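PDB 1HTJ: Kiaa0380 from Homo sapiens, which probably links heterotrimeric G protein signalling to Rho GTPases, as a guanine nucleotide exchange factor with an RGS-like domain. Local coordinates for residues R40-S53 / E166-I180. The protein carries 3 engineered substitutions. Numbering follows the deposited sequence.
Sequences RPAHLGVFLRYIFS and ERQVAEKQLAALGDI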
loop_
_atom_site.group_PDB
_atom_site.type_symbol
_atom_site.label_atom_id
_atom_site.label_comp_id
_atom_site.label_asym_id
_atom_site.label_seq_id
_atom_site.Cartn_x
_atom_site.Cartn_y
_atom_site.Cartn_z
ATOM N N ARG A 40 -6.735 -1.920 -9.311
ATOM C CA ARG A 40 -7.437 -0.681 -9.644
ATOM C C ARG A 40 -6.817 0.486 -8.884
ATOM O O ARG A 40 -7.174 0.759 -7.740
ATOM C CB ARG A 40 -8.916 -0.822 -9.296
ATOM C CG ARG A 40 -9.472 -2.207 -9.585
ATOM C CD ARG A 40 -9.010 -2.724 -10.949
ATOM N NE ARG A 40 -9.249 -1.723 -11.978
ATOM C CZ ARG A 40 -10.461 -1.292 -12.303
ATOM N NH1 ARG A 40 -11.522 -1.790 -11.680
ATOM N NH2 ARG A 40 -10.619 -0.345 -13.223
ATOM N N PRO A 41 -5.882 1.200 -9.531
ATOM C CA PRO A 41 -5.147 2.349 -8.992
ATOM C C PRO A 41 -5.984 3.478 -8.393
ATOM O O PRO A 41 -5.663 3.985 -7.320
ATOM C CB PRO A 41 -4.320 2.821 -10.189
ATOM C CG PRO A 41 -4.132 1.564 -10.985
ATOM C CD PRO A 41 -5.506 0.962 -10.933
ATOM N N ALA A 42 -7.039 3.877 -9.090
ATOM C CA ALA A 42 -7.899 4.956 -8.611
ATOM C C ALA A 42 -8.576 4.586 -7.293
ATOM O O ALA A 42 -8.582 5.374 -6.339
ATOM C CB ALA A 42 -8.953 5.294 -9.666
ATOM N N HIS A 43 -9.145 3.385 -7.262
ATOM C CA HIS A 43 -9.839 2.868 -6.098
ATOM C C HIS A 43 -8.875 2.704 -4.934
ATOM O O HIS A 43 -9.178 3.086 -3.794
ATOM C CB HIS A 43 -10.480 1.528 -6.445
ATOM C CG HIS A 43 -11.590 1.643 -7.441
ATOM N ND1 HIS A 43 -11.376 2.014 -8.751
ATOM C CD2 HIS A 43 -12.932 1.518 -7.298
ATOM C CE1 HIS A 43 -12.538 2.119 -9.371
ATOM N NE2 HIS A 43 -13.498 1.825 -8.512
ATOM N N LEU A 44 -7.708 2.141 -5.235
ATOM C CA LEU A 44 -6.682 1.930 -4.235
ATOM C C LEU A 44 -6.312 3.284 -3.649
ATOM O O LEU A 44 -6.133 3.422 -2.446
ATOM C CB LEU A 44 -5.451 1.281 -4.871
ATOM C CG LEU A 44 -4.327 0.918 -3.894
ATOM C CD1 LEU A 44 -4.799 -0.179 -2.963
ATOM C CD2 LEU A 44 -3.092 0.453 -4.672
ATOM N N GLY A 45 -6.200 4.279 -4.516
ATOM C CA GLY A 45 -5.870 5.622 -4.088
ATOM C C GLY A 45 -6.911 6.150 -3.122
ATOM O O GLY A 45 -6.573 6.671 -2.065
ATOM N N VAL A 46 -8.184 6.021 -3.476
ATOM C CA VAL A 46 -9.258 6.479 -2.607
ATOM C C VAL A 46 -9.104 5.778 -1.246
ATOM O O VAL A 46 -9.089 6.425 -0.200
ATOM C CB VAL A 46 -10.649 6.134 -3.212
ATOM C CG1 VAL A 46 -11.745 6.368 -2.185
ATOM C CG2 VAL A 46 -10.899 6.978 -4.452
ATOM N N PHE A 47 -8.985 4.457 -1.273
ATOM C CA PHE A 47 -8.827 3.677 -0.060
ATOM C C PHE A 47 -7.613 4.140 0.749
ATOM O O PHE A 47 -7.664 4.217 1.981
ATOM C CB PHE A 47 -8.703 2.189 -0.426
ATOM C CG PHE A 47 -8.591 1.260 0.770
ATOM C CD1 PHE A 47 -9.410 1.433 1.892
ATOM C CD2 PHE A 47 -7.668 0.205 0.768
ATOM C CE1 PHE A 47 -9.316 0.576 2.989
ATOM C CE2 PHE A 47 -7.565 -0.655 1.853
ATOM C CZ PHE A 47 -8.398 -0.466 2.976
ATOM N N LEU A 48 -6.528 4.468 0.053
ATOM C CA LEU A 48 -5.304 4.906 0.711
ATOM C C LEU A 48 -5.487 6.258 1.400
ATOM O O LEU A 48 -4.930 6.507 2.464
ATOM C CB LEU A 48 -4.156 4.961 -0.312
ATOM C CG LEU A 48 -3.509 3.610 -0.654
ATOM C CD1 LEU A 48 -2.597 3.744 -1.858
ATOM C CD2 LEU A 48 -2.704 3.139 0.537
ATOM N N ARG A 49 -6.280 7.129 0.799
ATOM C CA ARG A 49 -6.529 8.436 1.396
ATOM C C ARG A 49 -7.196 8.240 2.756
ATOM O O ARG A 49 -6.880 8.930 3.715
ATOM C CB ARG A 49 -7.415 9.281 0.463
ATOM C CG ARG A 49 -6.649 9.756 -0.759
ATOM C CD ARG A 49 -7.517 10.486 -1.757
ATOM N NE ARG A 49 -8.044 11.736 -1.235
ATOM C CZ ARG A 49 -8.641 12.659 -1.990
ATOM N NH1 ARG A 49 -8.786 12.461 -3.286
ATOM N NH2 ARG A 49 -9.087 13.787 -1.455
ATOM N N TYR A 50 -8.110 7.279 2.831
ATOM C CA TYR A 50 -8.778 6.987 4.081
ATOM C C TYR A 50 -7.719 6.479 5.059
ATOM O O TYR A 50 -7.603 6.977 6.182
ATOM C CB TYR A 50 -9.872 5.919 3.889
ATOM C CG TYR A 50 -10.292 5.275 5.201
ATOM C CD1 TYR A 50 -10.976 6.005 6.178
ATOM C CD2 TYR A 50 -9.905 3.967 5.509
ATOM C CE1 TYR A 50 -11.253 5.441 7.442
ATOM C CE2 TYR A 50 -10.170 3.402 6.755
ATOM C CZ TYR A 50 -10.836 4.138 7.723
ATOM O OH TYR A 50 -11.031 3.584 8.979
ATOM N N ILE A 51 -6.939 5.498 4.624
ATOM C CA ILE A 51 -5.898 4.929 5.472
ATOM C C ILE A 51 -4.962 6.019 6.003
ATOM O O ILE A 51 -4.791 6.176 7.212
ATOM C CB ILE A 51 -5.030 3.912 4.697
ATOM C CG1 ILE A 51 -5.888 2.749 4.179
ATOM C CG2 ILE A 51 -3.885 3.428 5.593
ATOM C CD1 ILE A 51 -6.477 1.860 5.244
ATOM N N PHE A 52 -4.354 6.769 5.089
ATOM C CA PHE A 52 -3.416 7.819 5.472
ATOM C C PHE A 52 -4.012 8.831 6.448
ATOM O O PHE A 52 -3.310 9.325 7.329
ATOM C CB PHE A 52 -2.887 8.546 4.235
ATOM C CG PHE A 52 -1.800 7.794 3.499
ATOM C CD1 PHE A 52 -0.865 8.485 2.719
ATOM C CD2 PHE A 52 -1.716 6.405 3.568
ATOM C CE1 PHE A 52 0.132 7.806 2.022
ATOM C CE2 PHE A 52 -0.712 5.710 2.867
ATOM C CZ PHE A 52 0.206 6.412 2.099
ATOM N N SER A 53 -5.306 9.118 6.290
ATOM C CA SER A 53 -5.999 10.073 7.149
ATOM C C SER A 53 -6.431 9.555 8.510
ATOM O O SER A 53 -6.365 10.294 9.486
ATOM C CB SER A 53 -7.271 10.596 6.474
ATOM O OG SER A 53 -6.999 11.207 5.223
ATOM N N GLU A 166 -8.369 6.174 -16.095
ATOM C CA GLU A 166 -8.017 5.601 -14.814
ATOM C C GLU A 166 -6.682 6.095 -14.300
ATOM O O GLU A 166 -6.492 6.241 -13.090
ATOM C CB GLU A 166 -8.001 4.080 -14.896
ATOM C CG GLU A 166 -7.813 3.430 -13.544
ATOM C CD GLU A 166 -8.122 1.955 -13.561
ATOM O OE1 GLU A 166 -7.490 1.233 -14.355
ATOM O OE2 GLU A 166 -8.992 1.521 -12.783
ATOM N N ARG A 167 -5.751 6.342 -15.211
ATOM C CA ARG A 167 -4.448 6.832 -14.806
ATOM C C ARG A 167 -4.615 8.247 -14.291
ATOM O O ARG A 167 -3.984 8.645 -13.316
ATOM C CB ARG A 167 -3.464 6.806 -15.979
ATOM C CG ARG A 167 -2.321 7.789 -15.828
ATOM C CD ARG A 167 -0.990 7.228 -16.315
ATOM N NE ARG A 167 0.034 8.276 -16.331
ATOM C CZ ARG A 167 1.339 8.058 -16.223
ATOM N NH1 ARG A 167 1.800 6.820 -16.091
ATOM N NH2 ARG A 167 2.184 9.084 -16.220
ATOM N N GLN A 168 -5.485 9.000 -14.946
ATOM C CA GLN A 168 -5.731 10.376 -14.557
ATOM C C GLN A 168 -6.425 10.492 -13.204
ATOM O O GLN A 168 -6.100 11.374 -12.416
ATOM C CB GLN A 168 -6.551 11.079 -15.635
ATOM C CG GLN A 168 -5.754 11.349 -16.898
ATOM C CD GLN A 168 -6.596 11.965 -17.997
ATOM O OE1 GLN A 168 -7.582 11.366 -18.448
ATOM N NE2 GLN A 168 -6.217 13.167 -18.437
ATOM N N VAL A 169 -7.380 9.609 -12.939
ATOM C CA VAL A 169 -8.088 9.636 -11.669
ATOM C C VAL A 169 -7.143 9.174 -10.560
ATOM O O VAL A 169 -7.102 9.770 -9.485
ATOM C CB VAL A 169 -9.328 8.714 -11.685
ATOM C CG1 VAL A 169 -9.948 8.651 -10.288
ATOM C CG2 VAL A 169 -10.353 9.233 -12.694
ATOM N N ALA A 170 -6.375 8.125 -10.841
ATOM C CA ALA A 170 -5.439 7.587 -9.862
ATOM C C ALA A 170 -4.411 8.641 -9.498
ATOM O O ALA A 170 -4.039 8.797 -8.338
ATOM C CB ALA A 170 -4.741 6.370 -10.415
ATOM N N GLU A 171 -3.959 9.365 -10.508
ATOM C CA GLU A 171 -2.967 10.405 -10.330
ATOM C C GLU A 171 -3.477 11.475 -9.365
ATOM O O GLU A 171 -2.742 11.937 -8.496
ATOM C CB GLU A 171 -2.657 11.033 -11.689
ATOM C CG GLU A 171 -1.229 11.497 -11.860
ATOM C CD GLU A 171 -1.063 12.355 -13.098
ATOM O OE1 GLU A 171 -1.504 11.914 -14.193
ATOM O OE2 GLU A 171 -0.495 13.467 -12.975
ATOM N N LYS A 172 -4.737 11.862 -9.527
ATOM C CA LYS A 172 -5.352 12.877 -8.678
ATOM C C LYS A 172 -5.344 12.432 -7.215
ATOM O O LYS A 172 -5.216 13.255 -6.299
ATOM C CB LYS A 172 -6.792 13.141 -9.139
ATOM C CG LYS A 172 -7.496 14.228 -8.348
ATOM C CD LYS A 172 -8.884 14.542 -8.914
ATOM C CE LYS A 172 -9.587 15.628 -8.076
ATOM N NZ LYS A 172 -11.016 15.897 -8.476
ATOM N N GLN A 173 -5.483 11.127 -7.008
ATOM C CA GLN A 173 -5.467 10.559 -5.674
ATOM C C GLN A 173 -4.053 10.618 -5.118
ATOM O O GLN A 173 -3.839 10.952 -3.951
ATOM C CB GLN A 173 -5.928 9.098 -5.699
ATOM C CG GLN A 173 -7.269 8.861 -6.376
ATOM C CD GLN A 173 -8.323 9.879 -5.958
ATOM O OE1 GLN A 173 -8.557 10.097 -4.766
ATOM N NE2 GLN A 173 -8.963 10.507 -6.942
ATOM N N LEU A 174 -3.079 10.286 -5.956
ATOM C CA LEU A 174 -1.700 10.284 -5.510
ATOM C C LEU A 174 -1.310 11.691 -5.075
ATOM O O LEU A 174 -0.614 11.877 -4.080
ATOM C CB LEU A 174 -0.793 9.771 -6.630
ATOM C CG LEU A 174 0.715 9.728 -6.355
ATOM C CD1 LEU A 174 0.982 9.078 -5.000
ATOM C CD2 LEU A 174 1.418 8.950 -7.492
ATOM N N ALA A 175 -1.773 12.685 -5.821
ATOM C CA ALA A 175 -1.482 14.076 -5.488
ATOM C C ALA A 175 -2.107 14.415 -4.134
ATOM O O ALA A 175 -1.503 15.107 -3.320
ATOM C CB ALA A 175 -2.050 15.006 -6.564
ATOM N N ALA A 176 -3.321 13.927 -3.908
ATOM C CA ALA A 176 -4.021 14.192 -2.661
ATOM C C ALA A 176 -3.326 13.477 -1.481
ATOM O O ALA A 176 -3.274 14.018 -0.368
ATOM C CB ALA A 176 -5.469 13.756 -2.780
ATOM N N LEU A 177 -2.773 12.286 -1.730
ATOM C CA LEU A 177 -2.091 11.539 -0.676
ATOM C C LEU A 177 -0.830 12.269 -0.242
ATOM O O LEU A 177 -0.468 12.272 0.943
ATOM C CB LEU A 177 -1.760 10.120 -1.153
ATOM C CG LEU A 177 -2.956 9.154 -1.120
ATOM C CD1 LEU A 177 -2.758 8.041 -2.136
ATOM C CD2 LEU A 177 -3.142 8.600 0.277
ATOM N N GLY A 178 -0.170 12.895 -1.214
ATOM C CA GLY A 178 1.038 13.645 -0.938
ATOM C C GLY A 178 0.674 14.832 -0.063
ATOM O O GLY A 178 1.432 15.198 0.841
ATOM N N ASP A 179 -0.480 15.441 -0.324
ATOM C CA ASP A 179 -0.908 16.567 0.494
ATOM C C ASP A 179 -1.161 16.082 1.913
ATOM O O ASP A 179 -0.807 16.756 2.869
ATOM C CB ASP A 179 -2.170 17.209 -0.073
ATOM C CG ASP A 179 -1.876 18.083 -1.275
ATOM O OD1 ASP A 179 -0.740 18.588 -1.355
ATOM O OD2 ASP A 179 -2.774 18.271 -2.125
ATOM N N ILE A 180 -1.762 14.905 2.048
ATOM C CA ILE A 180 -2.025 14.359 3.371
ATOM C C ILE A 180 -0.691 14.156 4.099
ATOM O O ILE A 180 -0.552 14.524 5.276
ATOM C CB ILE A 180 -2.807 13.004 3.280
ATOM C CG1 ILE A 180 -4.208 13.253 2.696
ATOM C CG2 ILE A 180 -2.922 12.354 4.652
ATOM C CD1 ILE A 180 -5.064 11.993 2.551
#
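Ala42 and Ala170 bring two nearly parallel helices together, 41-53 and 166-180, whose axes cross at 19° and approach to 7.8 Å. The backbones are closest at this pair, with the CA atoms of Ala42 and Ala170 3.8 Å apart, and the CA spacing grows toward Ser53 and Ile180. Around it, Pro41 CB packs on Ala170 CB and Ala42 CB on Val169 CG1. Further along, Gly45 lets Gln173 lie against bare backbone, with Gln173 CB 3.8 Å from Gly45 CA. The Gln173 chain is bent at chi2 (-45°), which turns its amide back along its own helix. Gln173 NE2 donates to Val169 O and to Asp155 OD2, while Gln173 OE1 accepts from Arg49 NH1 at 2.8 Å. That acceptor lies near the guanidinium plane, and Ala176 CB sits over one guanidinium face, 3.4 Å from Arg49 CZ. Both the edge and a face of the guanidinium are therefore held. Leu177 fits as a knob among Gly45, Leu48, Arg49 and Phe52. Leu177 CD2 lies over the Phe52 ring face in a CH-pi contact, 3.8 Å from the centroid. Ile180 CD1 makes van der Waals contact with Ser53 OG, which itself donates a hydrogen bond to Arg49 O in its own helix. Arg40 NH2 and Glu166 OE2 form a salt bridge at the other end, though the hydrogen bond within it is weak. Helix 186-202 packs on Leu48 and Leu174. This is knobs-into-holes packing of sequence-distant helices within the all-helical RGS-like domain.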